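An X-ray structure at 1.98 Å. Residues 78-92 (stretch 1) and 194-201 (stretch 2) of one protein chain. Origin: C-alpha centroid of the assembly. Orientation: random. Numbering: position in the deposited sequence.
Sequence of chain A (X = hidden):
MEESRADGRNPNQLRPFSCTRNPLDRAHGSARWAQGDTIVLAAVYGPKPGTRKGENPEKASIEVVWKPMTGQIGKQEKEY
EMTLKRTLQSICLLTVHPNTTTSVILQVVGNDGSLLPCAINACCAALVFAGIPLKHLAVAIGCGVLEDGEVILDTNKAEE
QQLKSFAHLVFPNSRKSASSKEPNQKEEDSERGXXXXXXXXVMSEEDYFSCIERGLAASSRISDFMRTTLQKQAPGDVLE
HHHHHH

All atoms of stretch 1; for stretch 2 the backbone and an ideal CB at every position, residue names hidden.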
ATOM      1  N   LYS A  78       4.698  -0.292 -13.039  1.00 28.28           N
ATOM      2  CA  LYS A  78       5.006   1.131 -13.194  1.00 27.54           C
ATOM      3  C   LYS A  78       3.745   1.984 -13.067  1.00 27.50           C
ATOM      4  O   LYS A  78       3.816   3.201 -12.896  1.00 28.45           O
ATOM      5  CB  LYS A  78       5.770   1.424 -14.498  1.00 27.87           C
ATOM      6  CG  LYS A  78       4.895   1.766 -15.683  1.00 29.77           C
ATOM      7  CD  LYS A  78       5.651   2.574 -16.733  1.00 33.22           C
ATOM      8  CE  LYS A  78       6.206   1.704 -17.860  1.00 30.75           C
ATOM      9  NZ  LYS A  78       7.415   0.938 -17.452  1.00 32.84           N
ATOM     10  N   GLU A  79       2.584   1.344 -13.136  1.00 27.80           N
ATOM     11  CA  GLU A  79       1.354   2.036 -12.796  1.00 27.97           C
ATOM     12  C   GLU A  79       1.185   1.925 -11.287  1.00 26.47           C
ATOM     13  O   GLU A  79       0.639   2.818 -10.640  1.00 25.59           O
ATOM     14  CB  GLU A  79       0.161   1.435 -13.533  1.00 28.41           C
ATOM     15  CG  GLU A  79      -0.197   0.035 -13.094  1.00 27.29           C
ATOM     16  CD  GLU A  79      -1.101  -0.663 -14.083  1.00 31.94           C
ATOM     17  OE1 GLU A  79      -1.831  -1.600 -13.670  1.00 29.44           O
ATOM     18  OE2 GLU A  79      -1.073  -0.266 -15.273  1.00 32.45           O
ATOM     19  N   TYR A  80       1.674   0.821 -10.732  1.00 24.82           N
ATOM     20  CA  TYR A  80       1.694   0.642  -9.288  1.00 25.34           C
ATOM     21  C   TYR A  80       2.578   1.706  -8.661  1.00 24.93           C
ATOM     22  O   TYR A  80       2.232   2.288  -7.631  1.00 24.28           O
ATOM     23  CB  TYR A  80       2.206  -0.752  -8.912  1.00 24.87           C
ATOM     24  CG  TYR A  80       1.208  -1.864  -9.148  1.00 25.13           C
ATOM     25  CD1 TYR A  80      -0.111  -1.580  -9.495  1.00 24.50           C
ATOM     26  CD2 TYR A  80       1.575  -3.199  -8.992  1.00 24.27           C
ATOM     27  CE1 TYR A  80      -1.032  -2.592  -9.704  1.00 24.49           C
ATOM     28  CE2 TYR A  80       0.659  -4.217  -9.192  1.00 23.08           C
ATOM     29  CZ  TYR A  80      -0.641  -3.907  -9.548  1.00 25.22           C
ATOM     30  OH  TYR A  80      -1.557  -4.916  -9.753  1.00 28.79           O
ATOM     31  N   GLU A  81       3.723   1.951  -9.293  1.00 25.58           N
ATOM     32  CA  GLU A  81       4.667   2.971  -8.849  1.00 25.68           C
ATOM     33  C   GLU A  81       3.965   4.316  -8.797  1.00 26.72           C
ATOM     34  O   GLU A  81       4.160   5.096  -7.853  1.00 24.87           O
ATOM     35  CB  GLU A  81       5.861   3.042  -9.807  1.00 23.50           C
ATOM     36  CG  GLU A  81       6.861   4.150  -9.505  1.00 25.88           C
ATOM     37  CD  GLU A  81       8.043   4.166 -10.474  1.00 25.27           C
ATOM     38  OE1 GLU A  81       9.203   4.200 -10.010  1.00 23.55           O
ATOM     39  OE2 GLU A  81       7.815   4.127 -11.700  1.00 25.48           O
ATOM     40  N   MET A  82       3.138   4.562  -9.817  1.00 25.71           N
ATOM     41  CA  MET A  82       2.376   5.799  -9.966  1.00 25.53           C
ATOM     42  C   MET A  82       1.297   5.927  -8.894  1.00 24.99           C
ATOM     43  O   MET A  82       1.202   6.947  -8.215  1.00 25.20           O
ATOM     44  CB  MET A  82       1.750   5.860 -11.366  1.00 27.68           C
ATOM     45  CG  MET A  82       1.201   7.222 -11.780  1.00 30.06           C
ATOM     46  SD  MET A  82      -0.407   7.650 -11.053  1.00 43.83           S
ATOM     47  CE  MET A  82      -1.432   6.296 -11.646  1.00 31.99           C
ATOM     48  N   THR A  83       0.487   4.886  -8.738  1.00 25.26           N
ATOM     49  CA  THR A  83      -0.573   4.910  -7.741  1.00 25.00           C
ATOM     50  C   THR A  83       0.008   5.139  -6.352  1.00 23.24           C
ATOM     51  O   THR A  83      -0.482   5.980  -5.597  1.00 24.45           O
ATOM     52  CB  THR A  83      -1.406   3.612  -7.760  1.00 25.40           C
ATOM     53  OG1 THR A  83      -1.819   3.328  -9.102  1.00 25.45           O
ATOM     54  CG2 THR A  83      -2.637   3.760  -6.879  1.00 23.73           C
ATOM     55  N   LEU A  84       1.064   4.392  -6.034  1.00 22.18           N
ATOM     56  CA  LEU A  84       1.783   4.508  -4.764  1.00 20.48           C
ATOM     57  C   LEU A  84       2.252   5.943  -4.486  1.00 21.31           C
ATOM     58  O   LEU A  84       2.082   6.451  -3.379  1.00 20.83           O
ATOM     59  CB  LEU A  84       2.964   3.530  -4.746  1.00 19.84           C
ATOM     60  CG  LEU A  84       3.777   3.323  -3.465  1.00 18.49           C
ATOM     61  CD1 LEU A  84       2.889   2.970  -2.276  1.00 16.17           C
ATOM     62  CD2 LEU A  84       4.813   2.238  -3.702  1.00 18.60           C
ATOM     63  N   LYS A  85       2.817   6.603  -5.499  1.00 23.78           N
ATOM     64  CA  LYS A  85       3.273   7.991  -5.367  1.00 22.05           C
ATOM     65  C   LYS A  85       2.091   8.941  -5.108  1.00 21.52           C
ATOM     66  O   LYS A  85       2.183   9.837  -4.277  1.00 24.13           O
ATOM     67  CB  LYS A  85       4.070   8.420  -6.616  1.00 24.87           C
ATOM     68  CG  LYS A  85       5.140   9.527  -6.402  1.00 23.52           C
ATOM     69  CD  LYS A  85       5.753   9.974  -7.745  1.00 24.82           C
ATOM     70  CE  LYS A  85       7.063  10.778  -7.604  1.00 25.72           C
ATOM     71  NZ  LYS A  85       8.324   9.983  -7.789  1.00 18.45           N
ATOM     72  N   ARG A  86       0.985   8.735  -5.816  1.00 22.79           N
ATOM     73  CA  ARG A  86      -0.243   9.497  -5.592  1.00 23.56           C
ATOM     74  C   ARG A  86      -0.726   9.343  -4.166  1.00 21.47           C
ATOM     75  O   ARG A  86      -1.107  10.314  -3.520  1.00 20.33           O
ATOM     76  CB  ARG A  86      -1.362   8.999  -6.510  1.00 25.93           C
ATOM     77  CG  ARG A  86      -1.504   9.697  -7.855  1.00 27.40           C
ATOM     78  CD  ARG A  86      -2.200   8.767  -8.871  1.00 28.36           C
ATOM     79  NE  ARG A  86      -3.601   8.449  -8.555  1.00 33.20           N
ATOM     80  CZ  ARG A  86      -4.007   7.486  -7.721  1.00 29.39           C
ATOM     81  NH1 ARG A  86      -3.131   6.724  -7.079  1.00 28.49           N
ATOM     82  NH2 ARG A  86      -5.304   7.283  -7.520  1.00 28.83           N
ATOM     83  N   THR A  87      -0.736   8.098  -3.702  1.00 22.21           N
ATOM     84  CA  THR A  87      -1.260   7.740  -2.388  1.00 20.70           C
ATOM     85  C   THR A  87      -0.404   8.300  -1.257  1.00 22.00           C
ATOM     86  O   THR A  87      -0.924   8.819  -0.268  1.00 21.84           O
ATOM     87  CB  THR A  87      -1.319   6.207  -2.217  1.00 21.56           C
ATOM     88  OG1 THR A  87      -2.030   5.617  -3.312  1.00 20.73           O
ATOM     89  CG2 THR A  87      -2.009   5.849  -0.915  1.00 20.75           C
ATOM     90  N   LEU A  88       0.913   8.188  -1.406  1.00 20.11           N
ATOM     91  CA  LEU A  88       1.829   8.638  -0.375  1.00 20.15           C
ATOM     92  C   LEU A  88       1.855  10.154  -0.276  1.00 21.54           C
ATOM     93  O   LEU A  88       1.747  10.702   0.814  1.00 20.70           O
ATOM     94  CB  LEU A  88       3.233   8.103  -0.622  1.00 20.68           C
ATOM     95  CG  LEU A  88       3.452   6.613  -0.399  1.00 18.97           C
ATOM     96  CD1 LEU A  88       4.928   6.358  -0.347  1.00 16.92           C
ATOM     97  CD2 LEU A  88       2.790   6.147   0.887  1.00 18.25           C
ATOM     98  N   GLN A  89       2.004  10.826  -1.414  1.00 20.92           N
ATOM     99  CA  GLN A  89       1.963  12.284  -1.446  1.00 21.63           C
ATOM    100  C   GLN A  89       0.668  12.773  -0.798  1.00 22.99           C
ATOM    101  O   GLN A  89       0.634  13.810  -0.129  1.00 23.27           O
ATOM    102  CB  GLN A  89       2.086  12.795  -2.890  1.00 21.99           C
ATOM    103  CG  GLN A  89       3.453  12.532  -3.507  1.00 21.23           C
ATOM    104  CD  GLN A  89       3.570  12.995  -4.946  1.00 23.55           C
ATOM    105  OE1 GLN A  89       2.595  12.998  -5.697  1.00 24.52           O
ATOM    106  NE2 GLN A  89       4.776  13.380  -5.341  1.00 24.03           N
ATOM    107  N   SER A  90      -0.390  11.995  -0.993  1.00 21.13           N
ATOM    108  CA  SER A  90      -1.701  12.272  -0.421  1.00 21.64           C
ATOM    109  C   SER A  90      -1.718  12.258   1.110  1.00 22.81           C
ATOM    110  O   SER A  90      -2.233  13.190   1.739  1.00 23.65           O
ATOM    111  CB  SER A  90      -2.725  11.264  -0.953  1.00 21.71           C
ATOM    112  OG  SER A  90      -3.984  11.449  -0.335  1.00 24.70           O
ATOM    113  N   ILE A  91      -1.159  11.211   1.711  1.00 21.11           N
ATOM    114  CA  ILE A  91      -1.264  11.054   3.160  1.00 21.09           C
ATOM    115  C   ILE A  91      -0.216  11.839   3.925  1.00 20.18           C
ATOM    116  O   ILE A  91      -0.399  12.123   5.095  1.00 20.27           O
ATOM    117  CB  ILE A  91      -1.186   9.578   3.603  1.00 21.49           C
ATOM    118  CG1 ILE A  91       0.265   9.095   3.606  1.00 19.88           C
ATOM    119  CG2 ILE A  91      -2.095   8.693   2.745  1.00 19.87           C
ATOM    120  CD1 ILE A  91       0.433   7.664   4.089  1.00 19.40           C
ATOM    121  N   CYS A  92       0.880  12.186   3.262  1.00 20.71           N
ATOM    122  CA  CYS A  92       1.955  12.930   3.906  1.00 21.00           C
ATOM    123  C   CYS A  92       1.555  14.377   4.142  1.00 23.53           C
ATOM    124  O   CYS A  92       0.970  15.018   3.264  1.00 24.88           O
ATOM    125  CB  CYS A  92       3.234  12.869   3.064  1.00 18.80           C
ATOM    126  SG  CYS A  92       4.126  11.287   3.152  1.00 21.10           S
ATOM    127  N   UNK A 194     -12.691   7.957   1.309  1.00 28.19           N
ATOM    128  CA  UNK A 194     -11.419   7.247   1.392  1.00 28.19           C
ATOM    129  C   UNK A 194     -10.266   8.045   0.764  1.00 30.25           C
ATOM    130  O   UNK A 194     -10.440   9.215   0.413  1.00 31.82           O
ATOM    131  CB  UNK A 194     -11.542   5.884   0.707  1.00 28.19           C
ATOM    132  N   UNK A 195      -9.096   7.416   0.635  1.00 27.38           N
ATOM    133  CA  UNK A 195      -7.932   8.055   0.018  1.00 25.30           C
ATOM    134  C   UNK A 195      -8.014   7.882  -1.495  1.00 27.74           C
ATOM    135  O   UNK A 195      -8.490   8.771  -2.205  1.00 27.75           O
ATOM    136  CB  UNK A 195      -6.628   7.468   0.561  1.00 25.30           C
ATOM    137  N   UNK A 196      -7.567   6.724  -1.980  1.00 26.57           N
ATOM    138  CA  UNK A 196      -7.673   6.375  -3.399  1.00 27.54           C
ATOM    139  C   UNK A 196      -8.426   5.046  -3.577  1.00 26.74           C
ATOM    140  O   UNK A 196      -8.443   4.204  -2.674  1.00 25.24           O
ATOM    141  CB  UNK A 196      -6.282   6.285  -4.029  1.00 27.54           C
ATOM    142  N   UNK A 197      -9.063   4.866  -4.731  1.00 25.68           N
ATOM    143  CA  UNK A 197      -9.596   3.561  -5.101  1.00 23.41           C
ATOM    144  C   UNK A 197      -9.440   3.347  -6.595  1.00 22.56           C
ATOM    145  O   UNK A 197      -9.732   4.230  -7.396  1.00 21.85           O
ATOM    146  CB  UNK A 197     -11.065   3.434  -4.691  1.00 23.41           C
ATOM    147  N   UNK A 198      -8.953   2.171  -6.966  1.00 23.41           N
ATOM    148  CA  UNK A 198      -8.820   1.823  -8.374  1.00 24.19           C
ATOM    149  C   UNK A 198      -9.382   0.433  -8.633  1.00 21.99           C
ATOM    150  O   UNK A 198      -8.992  -0.532  -7.981  1.00 22.26           O
ATOM    151  CB  UNK A 198      -7.356   1.896  -8.811  1.00 24.19           C
ATOM    152  N   UNK A 199     -10.331   0.351  -9.563  1.00 21.35           N
ATOM    153  CA  UNK A 199     -10.997  -0.912  -9.851  1.00 22.24           C
ATOM    154  C   UNK A 199     -10.514  -1.476 -11.178  1.00 22.92           C
ATOM    155  O   UNK A 199     -10.105  -0.733 -12.067  1.00 20.74           O
ATOM    156  CB  UNK A 199     -12.516  -0.729  -9.871  1.00 22.24           C
ATOM    157  N   UNK A 200     -10.549  -2.799 -11.291  1.00 21.50           N
ATOM    158  CA  UNK A 200     -10.093  -3.486 -12.490  1.00 23.64           C
ATOM    159  C   UNK A 200     -11.120  -4.525 -12.902  1.00 25.71           C
ATOM    160  O   UNK A 200     -11.400  -5.459 -12.149  1.00 26.96           O
ATOM    161  CB  UNK A 200      -8.727  -4.137 -12.263  1.00 23.64           C
ATOM    162  N   UNK A 201     -11.672  -4.368 -14.101  1.00 25.86           N
ATOM    163  CA  UNK A 201     -12.658  -5.303 -14.609  1.00 24.50           C
ATOM    164  C   UNK A 201     -14.052  -4.802 -14.308  1.00 25.26           C
ATOM    165  O   UNK A 201     -14.201  -3.708 -13.767  1.00 26.13           O
ATOM    166  CB  UNK A 201     -12.448  -6.695 -14.011  1.00 24.50           C
TER

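Stretch 1 is helical from Lys78 through Ile91. Stretch 2 passes beside it, and the closest pair of CA atoms joins Thr87 to position 196, 6.6 Å apart.

Position 194 has nothing of stretch 1 within 5.5 Å of its ideal CB. The helix sets no preference here, and almost any side chain would fit. The deposited residue is Leu194, which does not touch stretch 1.

Position 195 points its CA-to-CB bond toward the helix. The ideal CB lies 4.9 Å from Ser90 OG, 5.1 Å from Thr87 CG2 and 5.2 Å from Ile91 CG2. Two methyls and one hydroxyl leave room for a medium-sized apolar side chain, such as valine, leucine, isoleucine or methionine. A small polar group that reached Ser90 would also be reasonable. The residue is Ile195. Its CD1 packs against Ile91 CG2 at 3.4 Å, a close apolar contact. Its CG2 lies 3.6 Å from Ser90 OG and 4.2 Å from Thr87 CG2. The two methyls thus spread along the last turn of the helix.

Position 196 also points toward the helix, and the fit is tighter. The ideal CB is 3.8 Å from Arg86 NH2, 4.4 Å from Thr87 OG1 and 5.3 Å from Thr83 CG2. The guanidinium would favour an acid, and the hydroxyl a polar group. The space near CB favours a compact residue: serine, threonine, aspartate, asparagine or valine. The residue is Thr196, with chi1 in the p well. Its CG2 rests 3.6 Å from Arg86 NH2, at an oblique angle to the guanidinium. Its OG1 comes 3.5 Å from Thr87 OG1, but no hydrogen bond joins them. Thr87 OG1 instead donates to Thr83 O within the helix, at 2.8 Å. The contact therefore rests on packing.

Position 197 points away from the helix, in extended strand conformation. Stretch 1 offers it no partner, so polar and apolar residues are equally plausible. The residue is Ser197, whose OG is hydrogen-bonded elsewhere in the structure.

Position 198 turns back toward the helix, as the alternation of a strand requires. Thr83 CG2 is 5.4 Å from the ideal CB. The gap suits a branched or longer apolar chain; valine, isoleucine, leucine or methionine could fill it. The residue is Ile198, and its CG2 meets Thr83 CG2 at 4.4 Å.

Position 199 is out of reach of stretch 1, which leaves its choice open. It is Thr199.

Position 200 points toward the helix, but nothing lies within 5.5 Å of its ideal CB. A long side chain is needed to bridge the space. The carboxylate of Glu79 would welcome lysine, arginine or histidine; glutamine is possible too. The residue is His200. Its CE1 lies 4.4 Å from Glu79 OE1, which sits oblique to the ring. No hydrogen bond forms across this gap.

Position 201 has phi 95° and psi -176°. At these angles a CB would jam against the preceding carbonyl O, which calls for glycine. It is Gly201.

Stretch 2 (194-201) LITSITHG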
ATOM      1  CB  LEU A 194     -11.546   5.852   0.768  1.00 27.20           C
ATOM      2  CG  LEU A 194     -12.002   5.747  -0.690  1.00 27.40           C
ATOM      3  CD1 LEU A 194     -10.917   6.238  -1.618  1.00 25.65           C
ATOM      4  CD2 LEU A 194     -12.387   4.322  -1.044  1.00 24.43           C
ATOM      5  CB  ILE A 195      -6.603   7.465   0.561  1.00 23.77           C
ATOM      6  CG1 ILE A 195      -6.519   7.644   2.082  1.00 24.18           C
ATOM      7  CG2 ILE A 195      -5.398   8.114  -0.100  1.00 22.09           C
ATOM      8  CD1 ILE A 195      -5.193   7.252   2.682  1.00 21.53           C
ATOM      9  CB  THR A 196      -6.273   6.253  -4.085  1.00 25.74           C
ATOM     10  OG1 THR A 196      -5.531   5.189  -3.486  1.00 24.97           O
ATOM     11  CG2 THR A 196      -5.461   7.541  -3.962  1.00 27.42           C
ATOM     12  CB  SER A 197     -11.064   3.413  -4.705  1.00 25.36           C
ATOM     13  OG  SER A 197     -11.902   3.625  -5.817  1.00 23.09           O
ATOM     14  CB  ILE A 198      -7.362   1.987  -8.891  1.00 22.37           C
ATOM     15  CG1 ILE A 198      -7.156   1.225 -10.197  1.00 21.81           C
ATOM     16  CG2 ILE A 198      -6.361   1.577  -7.841  1.00 24.18           C
ATOM     17  CD1 ILE A 198      -5.944   1.690 -10.979  1.00 24.87           C
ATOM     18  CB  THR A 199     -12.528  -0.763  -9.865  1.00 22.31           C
ATOM     19  OG1 THR A 199     -12.905   0.182 -10.872  1.00 21.92           O
ATOM     20  CG2 THR A 199     -13.032  -0.281  -8.505  1.00 22.86           C
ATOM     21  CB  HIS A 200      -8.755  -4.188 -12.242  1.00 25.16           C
ATOM     22  CG  HIS A 200      -7.623  -3.259 -11.912  1.00 24.99           C
ATOM     23  ND1 HIS A 200      -6.884  -2.611 -12.878  1.00 24.04           N
ATOM     24  CD2 HIS A 200      -7.094  -2.888 -10.722  1.00 23.88           C
ATOM     25  CE1 HIS A 200      -5.950  -1.878 -12.299  1.00 24.61           C
ATOM     26  NE2 HIS A 200      -6.058  -2.026 -10.991  1.00 23.24           N
TER
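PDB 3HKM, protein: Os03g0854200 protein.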